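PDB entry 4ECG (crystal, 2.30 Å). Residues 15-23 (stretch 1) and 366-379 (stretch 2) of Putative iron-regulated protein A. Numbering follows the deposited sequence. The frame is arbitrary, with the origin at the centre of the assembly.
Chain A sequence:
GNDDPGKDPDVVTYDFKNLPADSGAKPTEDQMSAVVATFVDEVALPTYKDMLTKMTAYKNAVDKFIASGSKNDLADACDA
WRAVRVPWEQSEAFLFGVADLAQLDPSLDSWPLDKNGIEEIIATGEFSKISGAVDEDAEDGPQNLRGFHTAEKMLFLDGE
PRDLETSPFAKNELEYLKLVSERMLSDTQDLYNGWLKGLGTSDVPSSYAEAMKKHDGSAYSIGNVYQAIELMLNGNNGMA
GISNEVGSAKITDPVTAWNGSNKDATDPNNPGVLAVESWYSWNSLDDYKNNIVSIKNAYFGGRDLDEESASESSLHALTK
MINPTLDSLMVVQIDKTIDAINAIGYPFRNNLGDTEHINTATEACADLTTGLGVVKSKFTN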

# COMPACT_ATOMS: atom_id res chain seq x y z
N ASP A 15 -29.10 1.09 0.78
CA ASP A 15 -27.71 0.72 1.05
C ASP A 15 -27.19 -0.21 -0.08
O ASP A 15 -27.92 -0.51 -1.03
CB ASP A 15 -27.56 0.11 2.46
CG ASP A 15 -28.21 -1.27 2.61
OD1 ASP A 15 -28.40 -2.00 1.63
OD2 ASP A 15 -28.53 -1.65 3.74
N PHE A 16 -25.94 -0.66 0.01
CA PHE A 16 -25.35 -1.48 -1.05
C PHE A 16 -26.05 -2.80 -1.38
O PHE A 16 -25.99 -3.23 -2.52
CB PHE A 16 -23.90 -1.81 -0.69
CG PHE A 16 -22.98 -0.63 -0.76
CD1 PHE A 16 -22.85 0.09 -1.95
CD2 PHE A 16 -22.23 -0.25 0.34
CE1 PHE A 16 -21.99 1.17 -2.05
CE2 PHE A 16 -21.38 0.85 0.26
CZ PHE A 16 -21.25 1.56 -0.94
N LYS A 17 -26.71 -3.42 -0.39
CA LYS A 17 -27.44 -4.69 -0.55
C LYS A 17 -28.94 -4.48 -0.83
O LYS A 17 -29.68 -5.44 -0.92
CB LYS A 17 -27.24 -5.57 0.70
CG LYS A 17 -25.93 -6.40 0.71
CD LYS A 17 -25.33 -6.65 2.12
CE LYS A 17 -25.61 -8.04 2.73
NZ LYS A 17 -24.43 -8.58 3.49
N ASN A 18 -29.39 -3.22 -0.94
CA ASN A 18 -30.80 -2.83 -1.16
C ASN A 18 -30.79 -1.58 -2.04
O ASN A 18 -30.92 -0.46 -1.57
CB ASN A 18 -31.55 -2.49 0.16
CG ASN A 18 -31.61 -3.66 1.13
OD1 ASN A 18 -32.50 -4.50 1.06
ND2 ASN A 18 -30.65 -3.71 2.07
N LEU A 19 -30.56 -1.80 -3.33
CA LEU A 19 -30.45 -0.74 -4.29
C LEU A 19 -31.72 -0.63 -5.10
O LEU A 19 -32.50 -1.61 -5.20
CB LEU A 19 -29.26 -0.99 -5.23
CG LEU A 19 -27.89 -0.78 -4.60
CD1 LEU A 19 -26.90 -1.61 -5.37
CD2 LEU A 19 -27.47 0.69 -4.58
N PRO A 20 -31.94 0.56 -5.70
CA PRO A 20 -33.02 0.67 -6.70
C PRO A 20 -32.53 0.03 -8.00
O PRO A 20 -31.32 -0.26 -8.13
CB PRO A 20 -33.20 2.19 -6.86
CG PRO A 20 -31.85 2.80 -6.51
CD PRO A 20 -31.23 1.85 -5.50
N ALA A 21 -33.46 -0.15 -8.93
CA ALA A 21 -33.18 -0.67 -10.27
C ALA A 21 -32.06 0.09 -10.99
O ALA A 21 -31.98 1.33 -10.85
CB ALA A 21 -34.46 -0.60 -11.09
N ASP A 22 -31.20 -0.61 -11.73
CA ASP A 22 -30.22 0.09 -12.61
C ASP A 22 -30.94 1.02 -13.61
O ASP A 22 -32.15 0.84 -13.86
CB ASP A 22 -29.33 -0.89 -13.37
CG ASP A 22 -28.26 -1.57 -12.48
OD1 ASP A 22 -28.22 -1.24 -11.26
OD2 ASP A 22 -27.50 -2.44 -13.02
N SER A 23 -30.22 1.98 -14.20
CA SER A 23 -30.86 2.89 -15.18
C SER A 23 -31.27 2.16 -16.45
O SER A 23 -32.31 2.43 -17.02
CB SER A 23 -29.95 4.07 -15.55
OG SER A 23 -28.92 3.61 -16.39
N ALA A 366 -15.52 -2.60 5.89
CA ALA A 366 -16.28 -3.80 5.50
C ALA A 366 -17.41 -3.39 4.49
O ALA A 366 -17.62 -4.05 3.46
CB ALA A 366 -16.82 -4.55 6.73
N ASP A 367 -18.09 -2.28 4.77
CA ASP A 367 -19.07 -1.69 3.82
C ASP A 367 -18.45 -1.19 2.48
O ASP A 367 -19.07 -1.26 1.47
CB ASP A 367 -19.87 -0.54 4.50
CG ASP A 367 -20.78 -1.02 5.65
OD1 ASP A 367 -21.15 -2.22 5.68
OD2 ASP A 367 -21.16 -0.20 6.52
N LEU A 368 -17.22 -0.68 2.46
CA LEU A 368 -16.61 -0.21 1.21
C LEU A 368 -16.33 -1.47 0.39
O LEU A 368 -16.54 -1.49 -0.81
CB LEU A 368 -15.31 0.54 1.48
CG LEU A 368 -14.51 1.17 0.33
CD1 LEU A 368 -15.41 1.94 -0.65
CD2 LEU A 368 -13.45 2.06 0.96
N THR A 369 -15.92 -2.54 1.06
CA THR A 369 -15.71 -3.82 0.39
C THR A 369 -16.97 -4.38 -0.25
O THR A 369 -16.94 -4.84 -1.36
CB THR A 369 -15.14 -4.85 1.35
OG1 THR A 369 -13.87 -4.38 1.82
CG2 THR A 369 -15.03 -6.25 0.64
N THR A 370 -18.09 -4.37 0.44
CA THR A 370 -19.34 -4.79 -0.13
C THR A 370 -19.70 -3.95 -1.34
O THR A 370 -20.12 -4.47 -2.37
CB THR A 370 -20.45 -4.64 0.90
OG1 THR A 370 -20.12 -5.45 2.02
CG2 THR A 370 -21.81 -5.10 0.34
N GLY A 371 -19.54 -2.63 -1.22
CA GLY A 371 -19.89 -1.68 -2.29
C GLY A 371 -19.07 -1.92 -3.55
O GLY A 371 -19.62 -1.98 -4.66
N LEU A 372 -17.75 -2.05 -3.38
CA LEU A 372 -16.89 -2.37 -4.50
C LEU A 372 -17.26 -3.71 -5.15
O LEU A 372 -17.17 -3.84 -6.33
CB LEU A 372 -15.42 -2.36 -4.07
CG LEU A 372 -14.88 -1.01 -3.60
CD1 LEU A 372 -13.65 -1.27 -2.74
CD2 LEU A 372 -14.65 -0.12 -4.82
N GLY A 373 -17.69 -4.71 -4.38
CA GLY A 373 -18.25 -5.96 -4.94
C GLY A 373 -19.44 -5.76 -5.88
O GLY A 373 -19.57 -6.45 -6.93
N VAL A 374 -20.30 -4.82 -5.51
CA VAL A 374 -21.52 -4.56 -6.27
C VAL A 374 -21.12 -3.85 -7.55
O VAL A 374 -21.54 -4.27 -8.64
CB VAL A 374 -22.57 -3.76 -5.48
CG1 VAL A 374 -23.77 -3.49 -6.37
CG2 VAL A 374 -23.02 -4.54 -4.26
N VAL A 375 -20.25 -2.85 -7.44
CA VAL A 375 -19.72 -2.20 -8.63
C VAL A 375 -19.09 -3.24 -9.56
O VAL A 375 -19.31 -3.19 -10.74
CB VAL A 375 -18.69 -1.09 -8.34
CG1 VAL A 375 -18.20 -0.54 -9.67
CG2 VAL A 375 -19.29 0.07 -7.54
N LYS A 376 -18.34 -4.20 -9.04
CA LYS A 376 -17.65 -5.18 -9.89
C LYS A 376 -18.64 -6.07 -10.63
O LYS A 376 -18.37 -6.53 -11.74
CB LYS A 376 -16.73 -6.05 -9.04
CG LYS A 376 -15.76 -6.94 -9.79
CD LYS A 376 -14.81 -7.64 -8.81
CE LYS A 376 -15.45 -8.91 -8.24
NZ LYS A 376 -14.80 -9.39 -6.97
N SER A 377 -19.76 -6.32 -9.97
CA SER A 377 -20.80 -7.18 -10.49
C SER A 377 -21.45 -6.59 -11.74
O SER A 377 -21.89 -7.35 -12.61
CB SER A 377 -21.85 -7.55 -9.41
OG SER A 377 -22.84 -6.58 -9.34
N LYS A 378 -21.42 -5.26 -11.89
CA LYS A 378 -21.89 -4.63 -13.14
C LYS A 378 -20.94 -4.80 -14.34
O LYS A 378 -21.09 -4.08 -15.31
CB LYS A 378 -22.21 -3.14 -12.97
CG LYS A 378 -23.05 -2.74 -11.74
CD LYS A 378 -24.43 -3.41 -11.62
CE LYS A 378 -25.09 -2.98 -10.32
NZ LYS A 378 -26.54 -3.29 -10.31
N PHE A 379 -20.00 -5.74 -14.29
CA PHE A 379 -19.03 -5.98 -15.39
C PHE A 379 -18.61 -7.47 -15.43
O PHE A 379 -17.49 -7.79 -15.82
CB PHE A 379 -17.72 -5.12 -15.22
CG PHE A 379 -17.94 -3.61 -15.07
CD1 PHE A 379 -17.95 -2.76 -16.17
CD2 PHE A 379 -18.08 -3.01 -13.81
CE1 PHE A 379 -18.14 -1.38 -16.02
CE2 PHE A 379 -18.26 -1.62 -13.64
CZ PHE A 379 -18.30 -0.81 -14.75

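The most unusual feature of this contact is a phenylalanine ring laid directly against the backbone of a helix. The CA of Gly371 sits 3.4 Å from the centroid of the Phe16 ring, only 9° off the ring normal, so that a CH-pi interaction forms over one face. Such closeness requires glycine. A CB built in ideal geometry at Gly371 would lie 2.5 Å from CZ of Phe16, a clash; with hydrogen alone on the alpha carbon, the flat ring can settle onto the helix itself. Gly371 remains helical: Gly371 N donates to Asp367 O at 3.1 Å, and Gly371 O accepts from Val375 N at 3.0 Å.

Phe16 contributes more area to the contact than any other residue. Its CA-to-CB bond points toward the helix and its chi1 is m. CE2 of Phe16 approaches Asp367 O to 3.4 Å, while CB of Phe16 lies 4.0 Å from CG2 of Thr370. Threonine serves two purposes here: its methyl group meets Phe16, and its hydroxyl is occupied within the helix, where Thr370 OG1 donates to Ala366 O at 3.2 Å.

The segment bearing Phe16 has no regular helix or strand. A type I beta turn runs from Asp15 to Asn18, closed by the hydrogen bond from Asn18 N to Asp15 O at 3.1 Å. The Asp15 carboxylate reinforces it by accepting from Asn18 ND2 at OD1 (2.9 Å) and, weakly, from Lys17 N at the same OD1 (3.0 Å). Phe16 and Lys17 occupy the two central positions of this turn, and the Phe16 side chain extends from it to the helix.

One helical turn beyond Thr370, Val374 continues the apolar surface. Val374 CG1 packs against Leu19 CD1 at 3.8 Å, and Val374 CG2 lies 3.7 Å from Phe16 O. Both Leu19 and Val374 direct their CA-to-CB bonds toward the opposing stretch, and their branched aliphatic side chains suit a contact made by packing alone.

Beyond this patch the contact becomes ionic. Lys378, the first residue to leave helical phi/psi, forms a salt bridge with Asp22: its NZ donates to Asp22 OD1 at 2.8 Å and weakly to Asp22 OD2 at 3.0 Å. Asp22 CA and Lys378 CA remain 9.6 Å apart, against 5.6 Å between Phe16 CA and Gly371 CA. A long lysine side chain suits that wider gap, just as glycine suits the close approach.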